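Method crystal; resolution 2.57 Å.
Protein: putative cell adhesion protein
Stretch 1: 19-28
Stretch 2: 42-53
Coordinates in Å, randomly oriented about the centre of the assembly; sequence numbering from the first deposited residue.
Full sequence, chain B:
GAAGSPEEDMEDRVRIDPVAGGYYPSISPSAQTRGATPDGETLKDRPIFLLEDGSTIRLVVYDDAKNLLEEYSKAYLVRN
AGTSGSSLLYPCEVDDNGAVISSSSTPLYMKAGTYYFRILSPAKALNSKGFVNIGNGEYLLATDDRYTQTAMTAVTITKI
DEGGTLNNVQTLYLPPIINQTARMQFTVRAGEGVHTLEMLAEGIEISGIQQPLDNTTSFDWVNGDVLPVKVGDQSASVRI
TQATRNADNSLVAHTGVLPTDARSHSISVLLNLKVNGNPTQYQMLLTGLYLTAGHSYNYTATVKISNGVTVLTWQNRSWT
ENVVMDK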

ATOM      1  N   VAL B  19     -18.563 -17.832 -34.986  1.00 79.18           N
ATOM      2  CA  VAL B  19     -19.053 -16.497 -34.652  1.00 77.83           C
ATOM      3  C   VAL B  19     -18.493 -16.126 -33.277  1.00 77.43           C
ATOM      4  O   VAL B  19     -18.728 -16.839 -32.299  1.00 76.02           O
ATOM      5  N   ALA B  20     -17.711 -15.030 -33.238  1.00 72.19           N
ATOM      6  CA  ALA B  20     -17.057 -14.492 -32.040  1.00 69.80           C
ATOM      7  C   ALA B  20     -18.041 -14.240 -30.894  1.00 71.60           C
ATOM      8  O   ALA B  20     -19.143 -13.725 -31.123  1.00 71.74           O
ATOM      9  N   GLY B  21     -17.628 -14.621 -29.684  1.00 65.38           N
ATOM     10  CA  GLY B  21     -18.433 -14.460 -28.483  1.00 64.72           C
ATOM     11  C   GLY B  21     -17.940 -13.369 -27.562  1.00 68.53           C
ATOM     12  O   GLY B  21     -18.536 -13.135 -26.510  1.00 70.21           O
ATOM     13  N   GLY B  22     -16.855 -12.710 -27.965  1.00 62.98           N
ATOM     14  CA  GLY B  22     -16.234 -11.616 -27.236  1.00 59.82           C
ATOM     15  C   GLY B  22     -15.334 -12.059 -26.106  1.00 58.56           C
ATOM     16  O   GLY B  22     -14.897 -13.213 -26.064  1.00 57.68           O
ATOM     17  N   TYR B  23     -15.011 -11.127 -25.208  1.00 52.14           N
ATOM     18  CA  TYR B  23     -14.194 -11.471 -24.062  1.00 50.23           C
ATOM     19  C   TYR B  23     -14.587 -10.651 -22.833  1.00 54.16           C
ATOM     20  O   TYR B  23     -15.180  -9.576 -22.947  1.00 54.45           O
ATOM     21  N   TYR B  24     -14.287 -11.208 -21.652  1.00 49.51           N
ATOM     22  CA  TYR B  24     -14.465 -10.527 -20.389  1.00 48.95           C
ATOM     23  C   TYR B  24     -13.138  -9.867 -20.086  1.00 53.68           C
ATOM     24  O   TYR B  24     -12.121 -10.573 -19.956  1.00 51.61           O
ATOM     25  N   PRO B  25     -13.078  -8.519 -20.089  1.00 51.15           N
ATOM     26  CA  PRO B  25     -11.791  -7.853 -19.834  1.00 49.95           C
ATOM     27  C   PRO B  25     -11.361  -7.960 -18.374  1.00 53.92           C
ATOM     28  O   PRO B  25     -12.172  -8.200 -17.476  1.00 55.05           O
ATOM     29  N   SER B  26     -10.087  -7.748 -18.143  1.00 50.51           N
ATOM     30  CA  SER B  26      -9.487  -7.749 -16.818  1.00 49.63           C
ATOM     31  C   SER B  26     -10.099  -6.625 -15.938  1.00 54.61           C
ATOM     32  O   SER B  26     -10.312  -5.519 -16.448  1.00 56.06           O
ATOM     33  N   ILE B  27     -10.404  -6.915 -14.646  1.00 50.11           N
ATOM     34  CA  ILE B  27     -10.969  -5.945 -13.690  1.00 50.76           C
ATOM     35  C   ILE B  27     -10.152  -5.923 -12.394  1.00 58.08           C
ATOM     36  O   ILE B  27      -9.317  -6.791 -12.166  1.00 57.35           O
ATOM     37  N   SER B  28     -10.406  -4.951 -11.530  1.00 58.96           N
ATOM     38  CA  SER B  28      -9.690  -4.876 -10.259  1.00 60.42           C
ATOM     39  C   SER B  28     -10.196  -5.941  -9.291  1.00 69.31           C
ATOM     40  O   SER B  28     -11.387  -6.280  -9.341  1.00 70.30           O
ATOM     41  N   THR B  42     -20.010 -14.788 -10.637  1.00 65.34           N
ATOM     42  CA  THR B  42     -18.890 -13.856 -10.736  1.00 62.03           C
ATOM     43  C   THR B  42     -19.006 -12.943 -11.972  1.00 63.81           C
ATOM     44  O   THR B  42     -18.760 -11.732 -11.864  1.00 62.66           O
ATOM     45  N   LEU B  43     -19.415 -13.511 -13.117  1.00 59.66           N
ATOM     46  CA  LEU B  43     -19.479 -12.787 -14.382  1.00 58.25           C
ATOM     47  C   LEU B  43     -20.879 -12.344 -14.798  1.00 65.67           C
ATOM     48  O   LEU B  43     -21.010 -11.738 -15.869  1.00 64.44           O
ATOM     49  N   LYS B  44     -21.917 -12.631 -13.992  1.00 67.08           N
ATOM     50  CA  LYS B  44     -23.298 -12.304 -14.377  1.00 70.14           C
ATOM     51  C   LYS B  44     -23.460 -10.821 -14.795  1.00 74.66           C
ATOM     52  O   LYS B  44     -23.981 -10.582 -15.889  1.00 75.07           O
ATOM     53  N   ASP B  45     -22.937  -9.859 -14.002  1.00 70.90           N
ATOM     54  CA  ASP B  45     -23.054  -8.424 -14.319  1.00 71.59           C
ATOM     55  C   ASP B  45     -21.799  -7.842 -14.974  1.00 73.51           C
ATOM     56  O   ASP B  45     -21.597  -6.625 -14.949  1.00 73.71           O
ATOM     57  N   ARG B  46     -20.953  -8.702 -15.547  1.00 67.72           N
ATOM     58  CA  ARG B  46     -19.733  -8.256 -16.198  1.00 63.95           C
ATOM     59  C   ARG B  46     -19.992  -7.993 -17.666  1.00 67.27           C
ATOM     60  O   ARG B  46     -20.637  -8.818 -18.327  1.00 67.42           O
ATOM     61  N   PRO B  47     -19.542  -6.830 -18.197  1.00 63.03           N
ATOM     62  CA  PRO B  47     -19.755  -6.571 -19.631  1.00 61.94           C
ATOM     63  C   PRO B  47     -18.763  -7.342 -20.482  1.00 62.91           C
ATOM     64  O   PRO B  47     -17.619  -7.607 -20.064  1.00 58.63           O
ATOM     65  N   ILE B  48     -19.215  -7.694 -21.685  1.00 59.94           N
ATOM     66  CA  ILE B  48     -18.413  -8.398 -22.672  1.00 57.99           C
ATOM     67  C   ILE B  48     -17.964  -7.394 -23.724  1.00 62.37           C
ATOM     68  O   ILE B  48     -18.793  -6.660 -24.273  1.00 66.11           O
ATOM     69  N   PHE B  49     -16.656  -7.364 -24.003  1.00 54.31           N
ATOM     70  CA  PHE B  49     -16.071  -6.521 -25.031  1.00 52.56           C
ATOM     71  C   PHE B  49     -15.915  -7.319 -26.303  1.00 59.32           C
ATOM     72  O   PHE B  49     -15.913  -8.546 -26.251  1.00 58.03           O
ATOM     73  N   LEU B  50     -15.786  -6.630 -27.454  1.00 59.11           N
ATOM     74  CA  LEU B  50     -15.549  -7.311 -28.726  1.00 59.70           C
ATOM     75  C   LEU B  50     -14.113  -7.723 -28.754  1.00 63.98           C
ATOM     76  O   LEU B  50     -13.284  -6.977 -28.223  1.00 61.92           O
ATOM     77  N   LEU B  51     -13.792  -8.866 -29.394  1.00 62.65           N
ATOM     78  CA  LEU B  51     -12.404  -9.299 -29.544  1.00 62.22           C
ATOM     79  C   LEU B  51     -11.669  -8.197 -30.289  1.00 68.58           C
ATOM     80  O   LEU B  51     -12.242  -7.612 -31.207  1.00 72.47           O
ATOM     81  N   GLU B  52     -10.469  -7.838 -29.857  1.00 64.01           N
ATOM     82  CA  GLU B  52      -9.732  -6.725 -30.466  1.00 64.56           C
ATOM     83  C   GLU B  52      -9.366  -7.008 -31.936  1.00 69.85           C
ATOM     84  O   GLU B  52      -8.972  -8.116 -32.296  1.00 69.62           O
ATOM     85  N   ASP B  53      -9.590  -6.011 -32.789  1.00 67.42           N
ATOM     86  CA  ASP B  53      -9.292  -6.081 -34.213  1.00 69.18           C
ATOM     87  C   ASP B  53      -7.808  -6.429 -34.420  1.00 71.32           C
ATOM     88  O   ASP B  53      -6.945  -5.816 -33.783  1.00 70.07           O
TER

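Val 19 lies out of reach of the second stretch, and contact begins at Ala 20, whose CB points toward it and lies 3.7 Å from Leu 51 CD1. Gly 22 passes so close to its partner that its CA is 3.2 Å from Phe 49 O; an ideal CB here would clash with that oxygen and with Ile 48 CG2, and the positive phi also suits glycine.

Tyr 23 forms a single antiparallel bridge with Phe 49, its N and O each 2.9 Å from Phe 49 O and N, respectively. Although its CA-to-CB bond points away, the p rotamer brings the ring back: Phe 49 CB covers one face, and the hydroxyl donates a hydrogen bond from OH to Glu 52 OE2 (3.0 Å).

Tyr 24, an m rotamer, is sandwiched between Leu 43 CD1 and Ile 48 CG1, which lie over opposite ring faces at 3.9 and 3.8 Å from its centroid; both aliphatic residues are also m at chi1.

Pro 25 points toward stretch 2 and sets its CG over the Phe 49 ring, 3.7 Å from CE2. Its carbonyl O accepts a weak hydrogen bond from Arg 46 NH2 (2.7 Å). Ser 26 turns away, whereas Ile 27 (chi1 p) places CG1 over the guanidinium face, 3.5 Å from Arg 46 NH1. Ser 28 is again out of reach.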

ATOM      1  CB  VAL B  19     -20.603 -16.438 -34.752  1.00 83.53           C
ATOM      2  CG1 VAL B  19     -21.187 -15.231 -34.021  1.00 82.47           C
ATOM      3  CG2 VAL B  19     -21.038 -16.436 -36.215  1.00 86.28           C
ATOM      4  CB  ALA B  20     -16.329 -13.195 -32.380  1.00 69.83           C
ATOM      5  CB  TYR B  23     -12.684 -11.342 -24.361  1.00 49.53           C
ATOM      6  CG  TYR B  23     -12.130  -9.933 -24.370  1.00 48.85           C
ATOM      7  CD1 TYR B  23     -12.219  -9.136 -25.503  1.00 51.12           C
ATOM      8  CD2 TYR B  23     -11.419  -9.442 -23.286  1.00 49.14           C
ATOM      9  CE1 TYR B  23     -11.627  -7.874 -25.553  1.00 50.19           C
ATOM     10  CE2 TYR B  23     -10.840  -8.173 -23.311  1.00 50.24           C
ATOM     11  CZ  TYR B  23     -10.959  -7.382 -24.444  1.00 59.89           C
ATOM     12  OH  TYR B  23     -10.389  -6.125 -24.464  1.00 60.39           O
ATOM     13  CB  TYR B  24     -14.882 -11.495 -19.279  1.00 50.07           C
ATOM     14  CG  TYR B  24     -16.300 -11.991 -19.383  1.00 51.19           C
ATOM     15  CD1 TYR B  24     -17.366 -11.210 -18.945  1.00 52.00           C
ATOM     16  CD2 TYR B  24     -16.577 -13.271 -19.863  1.00 52.96           C
ATOM     17  CE1 TYR B  24     -18.673 -11.677 -18.998  1.00 53.19           C
ATOM     18  CE2 TYR B  24     -17.884 -13.749 -19.926  1.00 55.90           C
ATOM     19  CZ  TYR B  24     -18.932 -12.943 -19.500  1.00 65.90           C
ATOM     20  OH  TYR B  24     -20.228 -13.399 -19.553  1.00 72.49           O
ATOM     21  CB  PRO B  25     -12.086  -6.402 -20.215  1.00 51.91           C
ATOM     22  CG  PRO B  25     -13.530  -6.249 -19.930  1.00 56.09           C
ATOM     23  CD  PRO B  25     -14.162  -7.538 -20.286  1.00 52.43           C
ATOM     24  CB  SER B  26      -7.986  -7.552 -16.976  1.00 49.97           C
ATOM     25  OG  SER B  26      -7.372  -7.547 -15.704  1.00 59.50           O
ATOM     26  CB  ILE B  27     -12.474  -6.199 -13.374  1.00 55.69           C
ATOM     27  CG1 ILE B  27     -12.733  -7.600 -12.786  1.00 56.14           C
ATOM     28  CG2 ILE B  27     -13.400  -5.862 -14.549  1.00 57.38           C
ATOM     29  CD1 ILE B  27     -13.602  -7.564 -11.497  1.00 61.98           C
ATOM     30  CB  SER B  28      -9.843  -3.495  -9.641  1.00 64.19           C
ATOM     31  OG  SER B  28      -9.072  -2.544 -10.359  1.00 73.41           O
ATOM     32  CB  THR B  42     -17.579 -14.652 -10.713  1.00 69.91           C
ATOM     33  OG1 THR B  42     -17.378 -15.139  -9.387  1.00 76.04           O
ATOM     34  CG2 THR B  42     -16.367 -13.836 -11.133  1.00 61.50           C
ATOM     35  CB  LEU B  43     -18.893 -13.668 -15.505  1.00 56.67           C
ATOM     36  CG  LEU B  43     -17.503 -14.245 -15.324  1.00 58.23           C
ATOM     37  CD1 LEU B  43     -17.115 -15.035 -16.531  1.00 57.04           C
ATOM     38  CD2 LEU B  43     -16.486 -13.167 -15.015  1.00 58.47           C
ATOM     39  CB  LYS B  44     -24.368 -12.733 -13.330  1.00 75.05           C
ATOM     40  CG  LYS B  44     -24.268 -12.130 -11.933  1.00 90.87           C
ATOM     41  CD  LYS B  44     -25.567 -12.332 -11.146  1.00100.22           C
ATOM     42  CE  LYS B  44     -25.645 -11.456  -9.917  1.00100.29           C
ATOM     43  NZ  LYS B  44     -26.977 -11.554  -9.261  1.00110.10           N
ATOM     44  CB  ASP B  45     -23.376  -7.625 -13.050  1.00 74.86           C
ATOM     45  CG  ASP B  45     -24.613  -8.084 -12.321  1.00 84.72           C
ATOM     46  OD1 ASP B  45     -25.547  -8.596 -12.990  1.00 85.83           O
ATOM     47  OD2 ASP B  45     -24.665  -7.908 -11.089  1.00 92.87           O
ATOM     48  CB  ARG B  46     -18.609  -9.277 -16.018  1.00 59.33           C
ATOM     49  CG  ARG B  46     -18.018  -9.276 -14.608  1.00 63.27           C
ATOM     50  CD  ARG B  46     -16.821  -8.362 -14.452  1.00 53.05           C
ATOM     51  NE  ARG B  46     -15.749  -8.664 -15.396  1.00 58.09           N
ATOM     52  CZ  ARG B  46     -14.764  -9.519 -15.155  1.00 76.81           C
ATOM     53  NH1 ARG B  46     -14.729 -10.195 -14.011  1.00 69.48           N
ATOM     54  NH2 ARG B  46     -13.819  -9.720 -16.058  1.00 60.07           N
ATOM     55  CB  PRO B  47     -19.559  -5.065 -19.774  1.00 63.71           C
ATOM     56  CG  PRO B  47     -18.855  -4.602 -18.528  1.00 68.11           C
ATOM     57  CD  PRO B  47     -18.768  -5.744 -17.549  1.00 63.93           C
ATOM     58  CB  ILE B  48     -19.218  -9.582 -23.278  1.00 61.80           C
ATOM     59  CG1 ILE B  48     -19.479 -10.631 -22.199  1.00 61.82           C
ATOM     60  CG2 ILE B  48     -18.496 -10.215 -24.470  1.00 61.01           C
ATOM     61  CD1 ILE B  48     -20.733 -11.285 -22.300  1.00 69.97           C
ATOM     62  CB  PHE B  49     -14.709  -5.991 -24.576  1.00 51.21           C
ATOM     63  CG  PHE B  49     -14.722  -4.890 -23.542  1.00 51.61           C
ATOM     64  CD1 PHE B  49     -15.913  -4.471 -22.958  1.00 53.82           C
ATOM     65  CD2 PHE B  49     -13.534  -4.297 -23.120  1.00 53.06           C
ATOM     66  CE1 PHE B  49     -15.917  -3.496 -21.960  1.00 54.70           C
ATOM     67  CE2 PHE B  49     -13.544  -3.291 -22.142  1.00 55.73           C
ATOM     68  CZ  PHE B  49     -14.740  -2.896 -21.568  1.00 54.15           C
ATOM     69  CB  LEU B  50     -15.830  -6.403 -29.930  1.00 60.96           C
ATOM     70  CG  LEU B  50     -17.188  -5.764 -30.110  1.00 67.10           C
ATOM     71  CD1 LEU B  50     -17.142  -4.821 -31.287  1.00 68.81           C
ATOM     72  CD2 LEU B  50     -18.264  -6.800 -30.346  1.00 71.03           C
ATOM     73  CB  LEU B  51     -12.322 -10.648 -30.287  1.00 63.65           C
ATOM     74  CG  LEU B  51     -13.057 -11.828 -29.641  1.00 68.60           C
ATOM     75  CD1 LEU B  51     -13.067 -13.048 -30.552  1.00 69.89           C
ATOM     76  CD2 LEU B  51     -12.455 -12.183 -28.287  1.00 70.22           C
ATOM     77  CB  GLU B  52      -8.480  -6.344 -29.646  1.00 64.45           C
ATOM     78  CG  GLU B  52      -8.770  -5.870 -28.217  1.00 80.32           C
ATOM     79  CD  GLU B  52      -9.747  -4.712 -28.040  1.00110.65           C
ATOM     80  OE1 GLU B  52      -9.683  -3.754 -28.846  1.00125.58           O
ATOM     81  OE2 GLU B  52     -10.565  -4.756 -27.087  1.00 90.13           O
ATOM     82  CB  ASP B  53      -9.647  -4.730 -34.863  1.00 72.61           C
ATOM     83  CG  ASP B  53      -9.673  -4.733 -36.371  1.00 84.05           C
ATOM     84  OD1 ASP B  53      -8.591  -4.631 -36.979  1.00 85.88           O
ATOM     85  OD2 ASP B  53     -10.780  -4.766 -36.944  1.00 91.06           O
TER